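PDB 6VDA: ZT_dimer domain-containing protein from Thermotoga maritima, which is the soluble, zinc-binding C-terminal domain of a cation diffusion facilitator that probably carries divalent metal cations across the membrane. Local coordinates for residues Tyr12-Ala17 against Leu69-Asp74; Leu19-Asn24 against Arg65-Lys70. All coordinates share one frame; numbering follows the deposited sequence.

Interaction 1 of 2, residues Tyr12-Ala17 against Leu69-Asp74; sequences YDDIFA and LKRRDD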
loop_
_atom_site.group_PDB
_atom_site.type_symbol
_atom_site.label_atom_id
_atom_site.label_comp_id
_atom_site.label_asym_id
_atom_site.label_seq_id
_atom_site.Cartn_x
_atom_site.Cartn_y
_atom_site.Cartn_z
ATOM N N TYR A 12 3.473 9.397 -18.181
ATOM C CA TYR A 12 3.636 7.919 -18.066
ATOM C C TYR A 12 5.046 7.562 -18.540
ATOM O O TYR A 12 5.674 6.714 -17.898
ATOM C CB TYR A 12 2.554 7.131 -18.822
ATOM C CG TYR A 12 1.231 7.040 -18.105
ATOM C CD1 TYR A 12 1.126 6.423 -16.869
ATOM C CD2 TYR A 12 0.077 7.579 -18.649
ATOM C CE1 TYR A 12 -0.082 6.348 -16.193
ATOM C CE2 TYR A 12 -1.142 7.513 -17.988
ATOM C CZ TYR A 12 -1.224 6.887 -16.756
ATOM O OH TYR A 12 -2.418 6.814 -16.092
ATOM N N ASP A 13 5.531 8.231 -19.593
ATOM C CA ASP A 13 6.879 7.999 -20.181
ATOM C C ASP A 13 7.928 8.268 -19.098
ATOM O O ASP A 13 8.770 7.388 -18.884
ATOM C CB ASP A 13 7.102 8.824 -21.457
ATOM C CG ASP A 13 6.397 8.283 -22.695
ATOM O OD1 ASP A 13 6.070 7.083 -22.714
ATOM O OD2 ASP A 13 6.185 9.062 -23.644
ATOM N N ASP A 14 7.838 9.409 -18.405
ATOM C CA ASP A 14 8.807 9.843 -17.357
ATOM C C ASP A 14 8.765 8.885 -16.154
ATOM O O ASP A 14 9.838 8.581 -15.610
ATOM C CB ASP A 14 8.556 11.297 -16.937
ATOM C CG ASP A 14 8.768 12.295 -18.067
ATOM O OD1 ASP A 14 8.875 11.852 -19.231
ATOM O OD2 ASP A 14 8.825 13.505 -17.782
ATOM N N ILE A 15 7.573 8.437 -15.743
ATOM C CA ILE A 15 7.379 7.494 -14.598
ATOM C C ILE A 15 8.097 6.183 -14.938
ATOM O O ILE A 15 9.004 5.786 -14.189
ATOM C CB ILE A 15 5.882 7.256 -14.312
ATOM C CG1 ILE A 15 5.165 8.536 -13.870
ATOM C CG2 ILE A 15 5.699 6.129 -13.305
ATOM C CD1 ILE A 15 3.655 8.455 -13.956
ATOM N N PHE A 16 7.713 5.550 -16.048
ATOM C CA PHE A 16 8.313 4.278 -16.531
ATOM C C PHE A 16 9.813 4.481 -16.763
ATOM O O PHE A 16 10.582 3.544 -16.510
ATOM C CB PHE A 16 7.565 3.756 -17.760
ATOM C CG PHE A 16 6.343 2.942 -17.425
ATOM C CD1 PHE A 16 6.460 1.603 -17.085
ATOM C CD2 PHE A 16 5.083 3.515 -17.423
ATOM C CE1 PHE A 16 5.339 0.851 -16.772
ATOM C CE2 PHE A 16 3.962 2.763 -17.102
ATOM C CZ PHE A 16 4.091 1.431 -16.783
ATOM N N ALA A 17 10.219 5.677 -17.200
ATOM C CA ALA A 17 11.636 6.039 -17.435
ATOM C C ALA A 17 12.413 5.949 -16.116
ATOM O O ALA A 17 13.507 5.385 -16.123
ATOM C CB ALA A 17 11.736 7.411 -18.063
ATOM N N LEU A 69 10.141 12.549 -7.691
ATOM C CA LEU A 69 9.971 13.974 -7.294
ATOM C C LEU A 69 11.085 14.832 -7.916
ATOM O O LEU A 69 10.798 15.989 -8.263
ATOM C CB LEU A 69 9.956 14.076 -5.764
ATOM C CG LEU A 69 8.572 14.176 -5.116
ATOM C CD1 LEU A 69 7.598 13.185 -5.724
ATOM C CD2 LEU A 69 8.649 13.977 -3.611
ATOM N N LYS A 70 12.296 14.284 -8.062
ATOM C CA LYS A 70 13.469 14.992 -8.647
ATOM C C LYS A 70 13.279 15.165 -10.161
ATOM O O LYS A 70 13.765 16.175 -10.699
ATOM C CB LYS A 70 14.775 14.237 -8.372
ATOM C CG LYS A 70 15.383 14.448 -6.990
ATOM C CD LYS A 70 16.830 13.986 -6.881
ATOM N N ARG A 71 12.613 14.215 -10.819
ATOM C CA ARG A 71 12.478 14.141 -12.302
ATOM C C ARG A 71 11.486 15.202 -12.787
ATOM O O ARG A 71 11.820 15.934 -13.741
ATOM C CB ARG A 71 12.002 12.747 -12.721
ATOM C CG ARG A 71 11.663 12.603 -14.197
ATOM C CD ARG A 71 12.829 12.088 -15.013
ATOM N NE ARG A 71 12.408 11.710 -16.356
ATOM C CZ ARG A 71 13.131 10.981 -17.203
ATOM N NH1 ARG A 71 14.328 10.537 -16.855
ATOM N NH2 ARG A 71 12.653 10.698 -18.402
ATOM N N ARG A 72 10.302 15.243 -12.174
ATOM C CA ARG A 72 9.194 16.172 -12.514
ATOM C C ARG A 72 8.912 17.061 -11.301
ATOM O O ARG A 72 8.639 16.506 -10.228
ATOM C CB ARG A 72 7.937 15.380 -12.884
ATOM C CG ARG A 72 8.089 14.468 -14.094
ATOM C CD ARG A 72 7.757 15.177 -15.389
ATOM N NE ARG A 72 6.322 15.478 -15.507
ATOM C CZ ARG A 72 5.698 15.815 -16.658
ATOM N NH1 ARG A 72 4.411 16.101 -16.660
ATOM N NH2 ARG A 72 6.346 15.759 -17.810
ATOM N N ASP A 73 8.945 18.383 -11.478
ATOM C CA ASP A 73 8.663 19.366 -10.398
ATOM C C ASP A 73 7.144 19.528 -10.214
ATOM O O ASP A 73 6.756 20.330 -9.346
ATOM C CB ASP A 73 9.355 20.706 -10.669
ATOM C CG ASP A 73 8.942 21.381 -11.968
ATOM O OD1 ASP A 73 9.475 20.994 -13.030
ATOM O OD2 ASP A 73 8.089 22.287 -11.906
ATOM N N ASP A 74 6.320 18.796 -10.976
ATOM C CA ASP A 74 4.834 18.900 -10.941
ATOM C C ASP A 74 4.206 17.637 -10.329
ATOM O O ASP A 74 2.967 17.563 -10.314
ATOM C CB ASP A 74 4.261 19.198 -12.330
ATOM C CG ASP A 74 4.613 18.172 -13.389
ATOM O OD1 ASP A 74 5.496 17.338 -13.126
ATOM O OD2 ASP A 74 4.003 18.219 -14.470
#

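Interaction 2 of 2, residues Leu19-Asn24 against Arg65-Lys70; sequences LERFPN and RKEMLK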
loop_
_atom_site.group_PDB
_atom_site.type_symbol
_atom_site.label_atom_id
_atom_site.label_comp_id
_atom_site.label_asym_id
_atom_site.label_seq_id
_atom_site.Cartn_x
_atom_site.Cartn_y
_atom_site.Cartn_z
ATOM N N LEU A 19 11.504 4.160 -13.316
ATOM C CA LEU A 19 11.450 2.779 -12.761
ATOM C C LEU A 19 12.539 1.910 -13.401
ATOM O O LEU A 19 13.117 1.087 -12.674
ATOM C CB LEU A 19 10.061 2.184 -12.998
ATOM C CG LEU A 19 8.929 2.839 -12.208
ATOM C CD1 LEU A 19 7.587 2.314 -12.684
ATOM C CD2 LEU A 19 9.097 2.627 -10.708
ATOM N N GLU A 20 12.816 2.107 -14.697
ATOM C CA GLU A 20 13.852 1.362 -15.467
ATOM C C GLU A 20 15.222 1.510 -14.795
ATOM O O GLU A 20 16.083 0.641 -15.004
ATOM C CB GLU A 20 13.927 1.861 -16.912
ATOM C CG GLU A 20 12.852 1.284 -17.819
ATOM C CD GLU A 20 13.040 1.598 -19.294
ATOM O OE1 GLU A 20 13.898 2.444 -19.622
ATOM O OE2 GLU A 20 12.330 0.992 -20.118
ATOM N N ARG A 21 15.417 2.590 -14.038
ATOM C CA ARG A 21 16.655 2.893 -13.271
ATOM C C ARG A 21 16.899 1.819 -12.202
ATOM O O ARG A 21 18.072 1.642 -11.806
ATOM C CB ARG A 21 16.531 4.281 -12.628
ATOM C CG ARG A 21 17.849 5.013 -12.447
ATOM C CD ARG A 21 17.655 6.466 -12.063
ATOM N NE ARG A 21 17.504 7.362 -13.208
ATOM C CZ ARG A 21 17.829 8.658 -13.214
ATOM N NH1 ARG A 21 18.344 9.229 -12.137
ATOM N NH2 ARG A 21 17.649 9.382 -14.307
ATOM N N PHE A 22 15.836 1.136 -11.756
ATOM C CA PHE A 22 15.834 0.213 -10.589
ATOM C C PHE A 22 15.755 -1.238 -11.060
ATOM O O PHE A 22 14.719 -1.683 -11.550
ATOM C CB PHE A 22 14.673 0.562 -9.655
ATOM C CG PHE A 22 14.822 1.891 -8.961
ATOM C CD1 PHE A 22 15.550 1.997 -7.789
ATOM C CD2 PHE A 22 14.236 3.033 -9.483
ATOM C CE1 PHE A 22 15.691 3.222 -7.156
ATOM C CE2 PHE A 22 14.373 4.257 -8.848
ATOM C CZ PHE A 22 15.100 4.349 -7.683
ATOM N N PRO A 23 16.841 -2.026 -10.896
ATOM C CA PRO A 23 16.919 -3.368 -11.477
ATOM C C PRO A 23 16.031 -4.419 -10.794
ATOM O O PRO A 23 15.636 -5.352 -11.448
ATOM C CB PRO A 23 18.400 -3.753 -11.312
ATOM C CG PRO A 23 18.883 -2.925 -10.138
ATOM C CD PRO A 23 18.052 -1.658 -10.148
ATOM N N ASN A 24 15.757 -4.245 -9.502
ATOM C CA ASN A 24 14.975 -5.200 -8.670
ATOM C C ASN A 24 13.485 -4.796 -8.655
ATOM O O ASN A 24 12.690 -5.508 -8.008
ATOM C CB ASN A 24 15.592 -5.344 -7.272
ATOM C CG ASN A 24 16.064 -4.038 -6.662
ATOM O OD1 ASN A 24 15.707 -2.951 -7.126
ATOM N ND2 ASN A 24 16.884 -4.136 -5.625
ATOM N N ARG A 65 10.276 7.156 -4.934
ATOM C CA ARG A 65 9.507 8.410 -4.726
ATOM C C ARG A 65 10.465 9.599 -4.845
ATOM O O ARG A 65 10.081 10.603 -5.460
ATOM C CB ARG A 65 8.810 8.432 -3.359
ATOM C CG ARG A 65 8.125 9.758 -3.047
ATOM C CD ARG A 65 7.209 9.743 -1.835
ATOM N NE ARG A 65 7.775 10.497 -0.720
ATOM C CZ ARG A 65 7.605 11.803 -0.479
ATOM N NH1 ARG A 65 6.862 12.563 -1.267
ATOM N NH2 ARG A 65 8.182 12.349 0.575
ATOM N N LYS A 66 11.656 9.480 -4.257
ATOM C CA LYS A 66 12.686 10.550 -4.222
ATOM C C LYS A 66 13.068 10.880 -5.671
ATOM O O LYS A 66 13.003 12.072 -6.036
ATOM C CB LYS A 66 13.878 10.115 -3.360
ATOM C CG LYS A 66 14.755 11.238 -2.819
ATOM N N GLU A 67 13.370 9.856 -6.478
ATOM C CA GLU A 67 13.774 9.998 -7.904
ATOM C C GLU A 67 12.607 10.530 -8.740
ATOM O O GLU A 67 12.867 11.355 -9.641
ATOM C CB GLU A 67 14.291 8.675 -8.475
ATOM C CG GLU A 67 15.729 8.379 -8.094
ATOM C CD GLU A 67 16.679 9.533 -8.372
ATOM O OE1 GLU A 67 16.695 10.026 -9.528
ATOM O OE2 GLU A 67 17.375 9.963 -7.426
ATOM N N MET A 68 11.377 10.087 -8.463
ATOM C CA MET A 68 10.158 10.579 -9.159
ATOM C C MET A 68 10.047 12.094 -8.946
ATOM O O MET A 68 9.898 12.812 -9.940
ATOM C CB MET A 68 8.890 9.900 -8.632
ATOM C CG MET A 68 8.842 8.405 -8.893
ATOM S SD MET A 68 8.429 7.979 -10.599
ATOM C CE MET A 68 6.741 8.575 -10.660
ATOM N N LEU A 69 10.141 12.549 -7.691
ATOM C CA LEU A 69 9.971 13.974 -7.294
ATOM C C LEU A 69 11.085 14.832 -7.916
ATOM O O LEU A 69 10.798 15.989 -8.263
ATOM C CB LEU A 69 9.956 14.076 -5.764
ATOM C CG LEU A 69 8.572 14.176 -5.116
ATOM C CD1 LEU A 69 7.598 13.185 -5.724
ATOM C CD2 LEU A 69 8.649 13.977 -3.611
ATOM N N LYS A 70 12.296 14.284 -8.062
ATOM C CA LYS A 70 13.469 14.992 -8.647
ATOM C C LYS A 70 13.279 15.165 -10.161
ATOM O O LYS A 70 13.765 16.175 -10.699
ATOM C CB LYS A 70 14.775 14.237 -8.372
ATOM C CG LYS A 70 15.383 14.448 -6.990
ATOM C CD LYS A 70 16.830 13.986 -6.881
#

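Interaction 1 of 2, residues Tyr12-Ala17 against Leu69-Asp74
With CG beside its backbone N, Asp14 turns its carboxylate toward Arg72, whose chain folds at chi2 and chi3 (-89° and -70°) to meet it. The pair joins helix 6-19 to the residue just after helix 54-71 in the alpha-beta-beta-alpha-beta domain, whose two helices lie on the same side of the sheet. At Arg72 the chain leaves helical geometry, so its side chain springs from the start of the loop leading into strand 75-84. Arg72 NH2 gives a weak hydrogen bond to Asp14 OD2 (3.4 Å), within a salt bridge whose two planes stand 80° apart. Asp14 OD2 also lies against the aliphatic part of the arginine, 3.1 Å from Arg72 CD. Arg72 also holds Asp74 in its own segment: NH1 forms a salt bridge to Asp74 OD2 (3.1 Å) and NE adds a weak bond to OD1. A leucine in place of Arg72 would probably leave the Asp14 and Asp74 carboxylates without their shared cation. Arg71, its chain bent at chi2, reaches across to helix 6-19, with Asp14 O and Ala17 CB over one face of its guanidinium. Ala17 CB comes to 3.4 Å from Arg71 NH2.

Interaction 2 of 2, residues Leu19-Asn24 against Arg65-Lys70
A type I beta turn from Leu19 to Phe22, closed by the backbone bond from Phe22 N to Leu19 O (2.9 Å), sets Arg21 and Phe22 against Glu67 on helix 54-71. In the alpha-beta-beta-alpha-beta fold of this domain, the turn leads from helix 6-19 into strand 26-36, while helix 54-71 is the connection of a beta-alpha-beta crossover between the parallel strands 39-48 and 75-84. The contact therefore ties the loop after the first helix to the flank of the second.

Glu67 serves both partners with different parts of its chain. Its CG lies beside the backbone N, and a bend at chi2 (-51°) folds the carboxylate away from the turn, back alongside its own helix, where Arg21 reaches out so that its NH1 makes a salt bridge with Glu67 OE1 at 3.2 Å. Arg21 comes in across the glutamate at about a right angle, its chain extended at first, with CG anti to the backbone N, and then bent at chi3. The guanidinium and carboxylate planes are only 26° apart, although OE1 approaches the guanidinium obliquely. This ion pair lies at the surface, where solvent would be expected to weaken it.

Nearer the protein interior, the methylene part of Glu67 meets the aromatic ring. Phe22 also packs on Leu60, Lys63 and Ile64 of helix 54-71, so the ring rests along more than one turn of it. The buried side chains Leu19 and Met68 lie beneath, both touching Met44 of strand 39-48. Leu19 O sits at the edge of the Phe22 ring, in its plane, and on the side of the second helix Phe22 CZ stops 4.1 Å from Glu67 CG.

How the interactions relate
Interactions 1 and 2 join the same two regions of the domain at successive levels, their centres 9 Å apart. Both draw on helix 54-71, interaction 1 at and just beyond its end through Arg71 and Arg72, interaction 2 one turn earlier through Glu67. Val18, between 12-17 and 19-24, is touched by Arg71 from one contact and by Glu67 from the other. Below these polar surface pairs the hydrophobic layer is continuous: Ile15 CG1 packs 3.6 Å from Met68 CE, and both side chains lean on Ile42 and Met44 of strand 39-48. Neither contact belongs to the zinc site, which is built by His29, Asp45, Glu83 and Glu89.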